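Local coordinates for carbon monoxide dehydrogenase (Thermococcus sp. AM4, PDB 6T7J), which probably catalyses the ferredoxin-linked oxidation of carbon monoxide to carbon dioxide at a metal-sulfur cluster, held here in a broken, nickel-free state, at residues A[240-245]-A[269-274]; A[102-107]-A[232-237]; A[308-311]-A[315-318]. All coordinates share one frame; numbering follows the deposited sequence.

Contact 1: A[240-245]-A[269-274]. With MSK (Broken Fe4S4 cluster), chain F.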
loop_
_atom_site.group_PDB
_atom_site.type_symbol
_atom_site.label_atom_id
_atom_site.label_comp_id
_atom_site.label_asym_id
_atom_site.label_seq_id
_atom_site.Cartn_x
_atom_site.Cartn_y
_atom_site.Cartn_z
ATOM N N ILE A 240 5.289 -8.527 -27.329
ATOM C CA ILE A 240 4.614 -9.654 -27.969
ATOM C C ILE A 240 3.345 -9.191 -28.678
ATOM O O ILE A 240 3.017 -9.670 -29.771
ATOM C CB ILE A 240 4.317 -10.752 -26.929
ATOM C CG1 ILE A 240 5.605 -11.481 -26.541
ATOM C CG2 ILE A 240 3.277 -11.739 -27.451
ATOM C CD1 ILE A 240 5.529 -12.183 -25.206
ATOM N N LEU A 241 2.627 -8.236 -28.083
ATOM C CA LEU A 241 1.346 -7.811 -28.638
ATOM C C LEU A 241 1.511 -6.787 -29.755
ATOM O O LEU A 241 0.803 -6.855 -30.765
ATOM C CB LEU A 241 0.457 -7.242 -27.529
ATOM C CG LEU A 241 -0.341 -8.232 -26.672
ATOM C CD1 LEU A 241 -0.732 -7.598 -25.343
ATOM C CD2 LEU A 241 -1.577 -8.724 -27.412
ATOM N N PHE A 242 2.430 -5.830 -29.601
ATOM C CA PHE A 242 2.540 -4.711 -30.532
ATOM C C PHE A 242 3.871 -4.662 -31.271
ATOM O O PHE A 242 4.117 -3.704 -32.013
ATOM C CB PHE A 242 2.316 -3.385 -29.797
ATOM C CG PHE A 242 1.063 -3.353 -28.978
ATOM C CD1 PHE A 242 -0.178 -3.481 -29.581
ATOM C CD2 PHE A 242 1.125 -3.199 -27.605
ATOM C CE1 PHE A 242 -1.334 -3.454 -28.829
ATOM C CE2 PHE A 242 -0.025 -3.174 -26.850
ATOM C CZ PHE A 242 -1.258 -3.301 -27.462
ATOM N N GLY A 243 4.737 -5.657 -31.090
ATOM C CA GLY A 243 5.996 -5.685 -31.808
ATOM C C GLY A 243 7.174 -5.230 -30.974
ATOM O O GLY A 243 7.071 -4.263 -30.213
ATOM N N THR A 244 8.296 -5.930 -31.101
ATOM C CA THR A 244 9.518 -5.510 -30.424
ATOM C C THR A 244 10.090 -4.285 -31.128
ATOM O O THR A 244 10.253 -4.302 -32.355
ATOM C CB THR A 244 10.545 -6.642 -30.409
ATOM O OG1 THR A 244 9.990 -7.785 -29.746
ATOM C CG2 THR A 244 11.808 -6.206 -29.683
ATOM N N PRO A 245 10.390 -3.208 -30.404
ATOM C CA PRO A 245 10.878 -1.990 -31.061
ATOM C C PRO A 245 12.167 -2.226 -31.838
ATOM O O PRO A 245 13.065 -2.947 -31.396
ATOM C CB PRO A 245 11.096 -1.022 -29.892
ATOM C CG PRO A 245 10.153 -1.500 -28.835
ATOM C CD PRO A 245 10.128 -2.998 -28.970
ATOM N N HIS A 269 0.382 5.937 -19.829
ATOM C CA HIS A 269 1.358 4.864 -19.667
ATOM C C HIS A 269 1.035 3.578 -20.425
ATOM O O HIS A 269 1.939 2.956 -20.990
ATOM C CB HIS A 269 1.529 4.554 -18.178
ATOM C CG HIS A 269 2.517 5.445 -17.494
ATOM N ND1 HIS A 269 2.242 6.760 -17.183
ATOM C CD2 HIS A 269 3.784 5.218 -17.077
ATOM C CE1 HIS A 269 3.295 7.303 -16.599
ATOM N NE2 HIS A 269 4.246 6.388 -16.523
ATOM N N ASN A 270 -0.229 3.152 -20.440
ATOM C CA ASN A 270 -0.568 1.852 -21.012
ATOM C C ASN A 270 -0.779 1.969 -22.515
ATOM O O ASN A 270 -1.660 2.725 -22.947
ATOM C CB ASN A 270 -1.812 1.279 -20.358
ATOM C CG ASN A 270 -1.835 -0.234 -20.395
ATOM O OD1 ASN A 270 -1.402 -0.839 -21.371
ATOM N ND2 ASN A 270 -2.324 -0.854 -19.328
ATOM N N PRO A 271 -0.018 1.241 -23.341
ATOM C CA PRO A 271 -0.177 1.357 -24.798
ATOM C C PRO A 271 -1.382 0.625 -25.366
ATOM O O PRO A 271 -1.675 0.805 -26.558
ATOM C CB PRO A 271 1.127 0.751 -25.334
ATOM C CG PRO A 271 1.516 -0.245 -24.298
ATOM C CD PRO A 271 1.096 0.347 -22.975
ATOM N N ILE A 272 -2.085 -0.184 -24.561
ATOM C CA ILE A 272 -3.296 -0.857 -25.033
ATOM C C ILE A 272 -4.258 0.158 -25.629
ATOM O O ILE A 272 -4.962 -0.122 -26.609
ATOM C CB ILE A 272 -3.965 -1.648 -23.888
ATOM C CG1 ILE A 272 -2.986 -2.589 -23.175
ATOM C CG2 ILE A 272 -5.167 -2.433 -24.401
ATOM C CD1 ILE A 272 -1.951 -3.246 -24.050
ATOM N N LEU A 273 -4.295 1.358 -25.052
ATOM C CA LEU A 273 -5.150 2.442 -25.515
ATOM C C LEU A 273 -4.473 3.289 -26.589
ATOM O O LEU A 273 -5.089 3.605 -27.614
ATOM C CB LEU A 273 -5.549 3.321 -24.326
ATOM C CG LEU A 273 -6.089 4.714 -24.648
ATOM C CD1 LEU A 273 -7.536 4.621 -25.106
ATOM C CD2 LEU A 273 -5.956 5.636 -23.444
ATOM N N SER A 274 -3.204 3.649 -26.373
ATOM C CA SER A 274 -2.557 4.634 -27.234
ATOM C C SER A 274 -2.259 4.070 -28.618
ATOM O O SER A 274 -2.353 4.795 -29.613
ATOM C CB SER A 274 -1.276 5.147 -26.576
ATOM O OG SER A 274 -0.310 4.117 -26.458
HETATM S S1 MSK F . 5.956 9.312 -17.064
HETATM S S3 MSK F . 7.150 8.272 -13.973
HETATM S S4 MSK F . 7.145 11.619 -14.728
HETATM S S5 MSK F . 9.065 9.270 -16.376
HETATM FE FE1 MSK F . 6.277 7.077 -16.981
HETATM FE FE2 MSK F . 7.683 10.827 -16.691
HETATM FE FE3 MSK F . 8.518 10.010 -14.213
HETATM FE FE4 MSK F . 5.893 9.877 -14.865
#
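Phe242, the last residue of helix 212-242, presents the rim of its ring to Ile272 in the first turn of helix 271-281. The delta methyl of Ile272 lies close to the ring plane, with CD1 3.4 Å from Phe242 CE2 and almost as near to CZ, so the isoleucine meets the edge at about a right angle to the phenylalanine. Pro271 approaches CE2 obliquely through CG at 4.2 Å. One face of the ring is closed by its own neighbour, Leu241, whose CB sits over the ring centre. In Ile272, CG1 anti to the carbonyl carbon (chi1 -52°), with a further turn at chi2 (-36°), brings CD1 to the ring. Cut back to alanine, Phe242 would probably leave the Ile272 methyl and the Pro271 ring without their apolar partner and open a gap between the two helix ends. Just before Pro271, Asn270 takes the N-cap position, its OD1 accepting a weak, nearly straight bond of 3.3 Å from Ile272 N, while ND2 is hydrogen-bonded to Tyr341 OH. One residue further back, His269 binds iron FE1 of the broken Fe4S4 cluster through NE2 at 2.2 Å; Cys305 SG also binds iron of the cluster, consistent with its being the second protein ligand of FE1. Asp340 accepts from the backbone N of both His269 and Asn270. The two segments are thus joined by apolar packing alone, while polar bonds at the cap and to Asp340 hold the turn that carries the iron-binding histidine.

Contact 2: A[102-107]-A[232-237]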
loop_
_atom_site.group_PDB
_atom_site.type_symbol
_atom_site.label_atom_id
_atom_site.label_comp_id
_atom_site.label_asym_id
_atom_site.label_seq_id
_atom_site.Cartn_x
_atom_site.Cartn_y
_atom_site.Cartn_z
ATOM N N ASP A 102 -0.037 -2.874 -11.655
ATOM C CA ASP A 102 -1.361 -2.723 -12.254
ATOM C C ASP A 102 -1.257 -2.505 -13.761
ATOM O O ASP A 102 -2.084 -3.018 -14.530
ATOM C CB ASP A 102 -2.112 -1.572 -11.587
ATOM C CG ASP A 102 -3.249 -2.054 -10.698
ATOM O OD1 ASP A 102 -3.372 -3.281 -10.496
ATOM O OD2 ASP A 102 -4.023 -1.206 -10.205
ATOM N N HIS A 103 -0.249 -1.743 -14.195
ATOM C CA HIS A 103 0.057 -1.640 -15.622
ATOM C C HIS A 103 0.252 -3.027 -16.240
ATOM O O HIS A 103 -0.405 -3.397 -17.233
ATOM C CB HIS A 103 1.307 -0.767 -15.781
ATOM C CG HIS A 103 1.664 -0.430 -17.195
ATOM N ND1 HIS A 103 1.081 -1.035 -18.287
ATOM C CD2 HIS A 103 2.565 0.451 -17.692
ATOM C CE1 HIS A 103 1.603 -0.539 -19.395
ATOM N NE2 HIS A 103 2.506 0.365 -19.061
ATOM N N ALA A 104 1.153 -3.814 -15.645
ATOM C CA ALA A 104 1.406 -5.164 -16.132
ATOM C C ALA A 104 0.144 -6.016 -16.094
ATOM O O ALA A 104 -0.071 -6.850 -16.977
ATOM C CB ALA A 104 2.512 -5.818 -15.310
ATOM N N ARG A 105 -0.700 -5.824 -15.079
ATOM C CA ARG A 105 -1.906 -6.635 -14.939
ATOM C C ARG A 105 -2.894 -6.353 -16.060
ATOM O O ARG A 105 -3.519 -7.279 -16.591
ATOM C CB ARG A 105 -2.554 -6.377 -13.578
ATOM C CG ARG A 105 -3.511 -7.467 -13.119
ATOM C CD ARG A 105 -4.419 -6.968 -12.005
ATOM N NE ARG A 105 -3.716 -6.103 -11.062
ATOM C CZ ARG A 105 -3.153 -6.525 -9.934
ATOM N NH1 ARG A 105 -2.534 -5.667 -9.136
ATOM N NH2 ARG A 105 -3.206 -7.807 -9.601
ATOM N N ASP A 106 -3.053 -5.082 -16.431
ATOM C CA ASP A 106 -3.921 -4.756 -17.559
ATOM C C ASP A 106 -3.389 -5.364 -18.855
ATOM O O ASP A 106 -4.157 -5.937 -19.652
ATOM C CB ASP A 106 -4.067 -3.241 -17.688
ATOM C CG ASP A 106 -4.890 -2.641 -16.563
ATOM O OD1 ASP A 106 -5.677 -3.388 -15.942
ATOM O OD2 ASP A 106 -4.749 -1.429 -16.297
ATOM N N VAL A 107 -2.074 -5.267 -19.082
ATOM C CA VAL A 107 -1.558 -5.871 -20.311
ATOM C C VAL A 107 -1.688 -7.393 -20.267
ATOM O O VAL A 107 -1.926 -8.031 -21.300
ATOM C CB VAL A 107 -0.108 -5.433 -20.587
ATOM C CG1 VAL A 107 0.327 -5.925 -21.961
ATOM C CG2 VAL A 107 0.008 -3.922 -20.512
ATOM N N MET A 232 8.917 -6.199 -16.049
ATOM C CA MET A 232 9.428 -7.120 -17.059
ATOM C C MET A 232 8.291 -7.742 -17.860
ATOM O O MET A 232 8.359 -7.830 -19.092
ATOM C CB MET A 232 10.274 -8.204 -16.391
ATOM C CG MET A 232 11.074 -9.050 -17.364
ATOM S SD MET A 232 12.496 -8.170 -18.035
ATOM C CE MET A 232 13.620 -8.230 -16.646
ATOM N N MET A 233 7.238 -8.192 -17.169
ATOM C CA MET A 233 6.070 -8.725 -17.862
ATOM C C MET A 233 5.422 -7.664 -18.736
ATOM O O MET A 233 5.025 -7.946 -19.872
ATOM C CB MET A 233 5.055 -9.260 -16.857
ATOM C CG MET A 233 5.337 -10.658 -16.338
ATOM S SD MET A 233 4.141 -11.140 -15.075
ATOM C CE MET A 233 2.975 -9.797 -15.212
ATOM N N ALA A 234 5.292 -6.442 -18.217
ATOM C CA ALA A 234 4.722 -5.359 -19.009
ATOM C C ALA A 234 5.482 -5.186 -20.318
ATOM O O ALA A 234 4.884 -5.166 -21.399
ATOM C CB ALA A 234 4.727 -4.058 -18.204
ATOM N N THR A 235 6.812 -5.096 -20.235
ATOM C CA THR A 235 7.621 -4.887 -21.435
ATOM C C THR A 235 7.511 -6.069 -22.393
ATOM O O THR A 235 7.277 -5.891 -23.597
ATOM C CB THR A 235 9.081 -4.644 -21.047
ATOM O OG1 THR A 235 9.190 -3.404 -20.335
ATOM C CG2 THR A 235 9.966 -4.593 -22.287
ATOM N N TYR A 236 7.679 -7.291 -21.874
ATOM C CA TYR A 236 7.674 -8.469 -22.736
ATOM C C TYR A 236 6.328 -8.648 -23.425
ATOM O O TYR A 236 6.272 -8.951 -24.623
ATOM C CB TYR A 236 8.033 -9.714 -21.925
ATOM C CG TYR A 236 9.450 -10.202 -22.136
ATOM C CD1 TYR A 236 9.739 -11.164 -23.096
ATOM C CD2 TYR A 236 10.500 -9.704 -21.371
ATOM C CE1 TYR A 236 11.033 -11.616 -23.292
ATOM C CE2 TYR A 236 11.798 -10.151 -21.560
ATOM C CZ TYR A 236 12.058 -11.107 -22.522
ATOM O OH TYR A 236 13.345 -11.556 -22.715
ATOM N N LEU A 237 5.228 -8.444 -22.696
ATOM C CA LEU A 237 3.910 -8.621 -23.292
ATOM C C LEU A 237 3.559 -7.486 -24.243
ATOM O O LEU A 237 2.894 -7.721 -25.258
ATOM C CB LEU A 237 2.852 -8.749 -22.199
ATOM C CG LEU A 237 2.894 -10.066 -21.421
ATOM C CD1 LEU A 237 1.688 -10.180 -20.522
ATOM C CD2 LEU A 237 2.969 -11.254 -22.364
#
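Helices 81-115 and 212-242 run side by side in roughly the same direction, their 102-107 and 232-237 segments inclined by 36° with axes 8.4 Å apart, and their backbones come nearest at Ala104 and Ala234, whose CA atoms are separated by 4.4 Å. This is a close, near-parallel helix-helix packing with alanines at the point of nearest approach, buried in the helical part of the carbon monoxide dehydrogenase fold. Ala104 points its methyl at the other helix and Ala234 offers its own from the flank, the CB atoms of Ala104 and Ala234 lying 4.0 Å apart; the small side chains are consistent with so near an approach. Met233 adds a third group on the N-terminal side of the 232-237 segment: its CG stands anti to the carbonyl carbon (chi1 -82°) and the chain bends at the thioether, which brings CE within 4.0 Å of Ala104 CB. One turn on, Val107 and Leu237 slide past one another in opposite directions. Here the Val107 branch that lies anti to its backbone N, CG1, rests 3.8 Å from Leu237 CB. Leu157 of helix 146-162 packs against both Met233 and Leu237, so a third helix closes this flank. No hydrogen bond spans the pair, and the joint is wholly apolar. On the side of helix 81-115 turned from this joint, toward the second subunit, lies a buried charged pair, Asp102 and Arg105. Arg105 NH2 forms a salt bridge with Asp194, and Asp102 OD2 is hydrogen-bonded to His202 of the second subunit. The Arg105 guanidinium grips Asp102 side-on, NE and NH1 both donating to the single oxygen OD1, each at 2.9 Å and close to the guanidinium plane.

Contact 3: A[308-311]-A[315-318]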
loop_
_atom_site.group_PDB
_atom_site.type_symbol
_atom_site.label_atom_id
_atom_site.label_comp_id
_atom_site.label_asym_id
_atom_site.label_seq_id
_atom_site.Cartn_x
_atom_site.Cartn_y
_atom_site.Cartn_z
ATOM N N ASN A 308 6.079 7.514 -25.294
ATOM C CA ASN A 308 7.297 6.774 -25.603
ATOM C C ASN A 308 6.977 5.426 -26.238
ATOM O O ASN A 308 7.690 4.975 -27.138
ATOM C CB ASN A 308 8.138 6.582 -24.341
ATOM C CG ASN A 308 9.024 7.774 -24.044
ATOM O OD1 ASN A 308 9.608 8.370 -24.950
ATOM N ND2 ASN A 308 9.126 8.131 -22.769
ATOM N N GLU A 309 5.911 4.768 -25.779
ATOM C CA GLU A 309 5.511 3.494 -26.372
ATOM C C GLU A 309 5.159 3.667 -27.845
ATOM O O GLU A 309 5.678 2.950 -28.716
ATOM C CB GLU A 309 4.325 2.893 -25.609
ATOM C CG GLU A 309 4.533 2.733 -24.112
ATOM C CD GLU A 309 5.231 1.439 -23.742
ATOM O OE1 GLU A 309 5.695 0.724 -24.657
ATOM O OE2 GLU A 309 5.315 1.135 -22.532
ATOM N N VAL A 310 4.275 4.627 -28.143
ATOM C CA VAL A 310 3.881 4.824 -29.537
ATOM C C VAL A 310 5.047 5.359 -30.363
ATOM O O VAL A 310 5.121 5.112 -31.572
ATOM C CB VAL A 310 2.641 5.734 -29.642
ATOM C CG1 VAL A 310 1.428 5.030 -29.063
ATOM C CG2 VAL A 310 2.875 7.063 -28.952
ATOM N N LEU A 311 5.991 6.062 -29.733
ATOM C CA LEU A 311 7.171 6.535 -30.449
ATOM C C LEU A 311 8.085 5.376 -30.821
ATOM O O LEU A 311 8.557 5.283 -31.960
ATOM C CB LEU A 311 7.918 7.559 -29.593
ATOM C CG LEU A 311 9.349 7.910 -30.003
ATOM C CD1 LEU A 311 9.332 8.889 -31.157
ATOM C CD2 LEU A 311 10.128 8.484 -28.828
ATOM N N GLY A 315 6.627 5.311 -34.439
ATOM C CA GLY A 315 7.210 6.555 -34.894
ATOM C C GLY A 315 6.359 7.771 -34.621
ATOM O O GLY A 315 6.561 8.811 -35.255
ATOM N N VAL A 316 5.404 7.667 -33.702
ATOM C CA VAL A 316 4.557 8.814 -33.360
ATOM C C VAL A 316 5.424 9.909 -32.751
ATOM O O VAL A 316 6.238 9.624 -31.850
ATOM C CB VAL A 316 3.443 8.389 -32.386
ATOM C CG1 VAL A 316 2.622 9.593 -31.950
ATOM C CG2 VAL A 316 2.556 7.326 -33.019
ATOM N N PRO A 317 5.314 11.159 -33.201
ATOM C CA PRO A 317 6.125 12.225 -32.604
ATOM C C PRO A 317 5.757 12.440 -31.144
ATOM O O PRO A 317 4.586 12.378 -30.762
ATOM C CB PRO A 317 5.787 13.452 -33.460
ATOM C CG PRO A 317 4.447 13.148 -34.047
ATOM C CD PRO A 317 4.432 11.663 -34.269
ATOM N N ILE A 318 6.772 12.680 -30.321
ATOM C CA ILE A 318 6.583 12.914 -28.895
ATOM C C ILE A 318 6.660 14.416 -28.644
ATOM O O ILE A 318 7.587 15.091 -29.109
ATOM C CB ILE A 318 7.606 12.121 -28.057
ATOM C CG1 ILE A 318 7.166 12.040 -26.596
ATOM C CG2 ILE A 318 9.027 12.668 -28.192
ATOM C CD1 ILE A 318 7.334 10.660 -26.001
#
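The carboxamide of Asn308 carries the delta methyl of Ile318 on one side, above its oxygen and clear of the amide plane, with CD1 3.4 Å from OD1; that oxygen also accepts a hydrogen bond from His518 NE2. The segments join the end of helix 304-314 to the chain entering strand 318-320, part of a beta-alpha-beta crossover from strand 297-303 in a Rossmann-like parallel sheet. Gly315, with positive phi, stops the helix in an alpha-L C-cap: its N donates to Leu311 O at 3.1 Å from above the carbonyl plane, 45° out of it. The next amide, Val316 N, makes a weaker bond of 3.3 Å to Val310 O. A side chain at Gly315 would be forced against the preceding carbonyl oxygen. The two valines next to these bonds pack obliquely, Val310 CG2 lying 3.7 Å from Val316 CB. With CG1 of Val310 anti to the carbonyl carbon (chi1 -67°), CG2 is left between backbone N and carbonyl carbon, turned to its partner. Val316 also touches Ala278, which places helix 271-281 against this valine. Leu311 meets the same loop with both methyls: CD2 lies 4.4 Å from Ile318 CG2, and CD1 abuts the backbone, 3.3 Å from Val316 O.

In the fold
All three contacts are buried, with centres 13 to 15 Å from that of the chain. Contacts 1 and 2 share helix 212-242, contact 2 on its length and contact 1 at its end; they also touch directly, Asn270 packing on His103, Asp106 and Val107. Contact 3 abuts contact 1 through Pro271 on Glu309 and Ser274 on Val310, whereas contacts 2 and 3 do not touch. Contacts 1 and 2 are purely apolar across their segments, but contact 3, joining neighbouring parts of the chain, adds backbone bonds. Contact 1 includes a cluster ligand; contact 2 alone has the second subunit beside it.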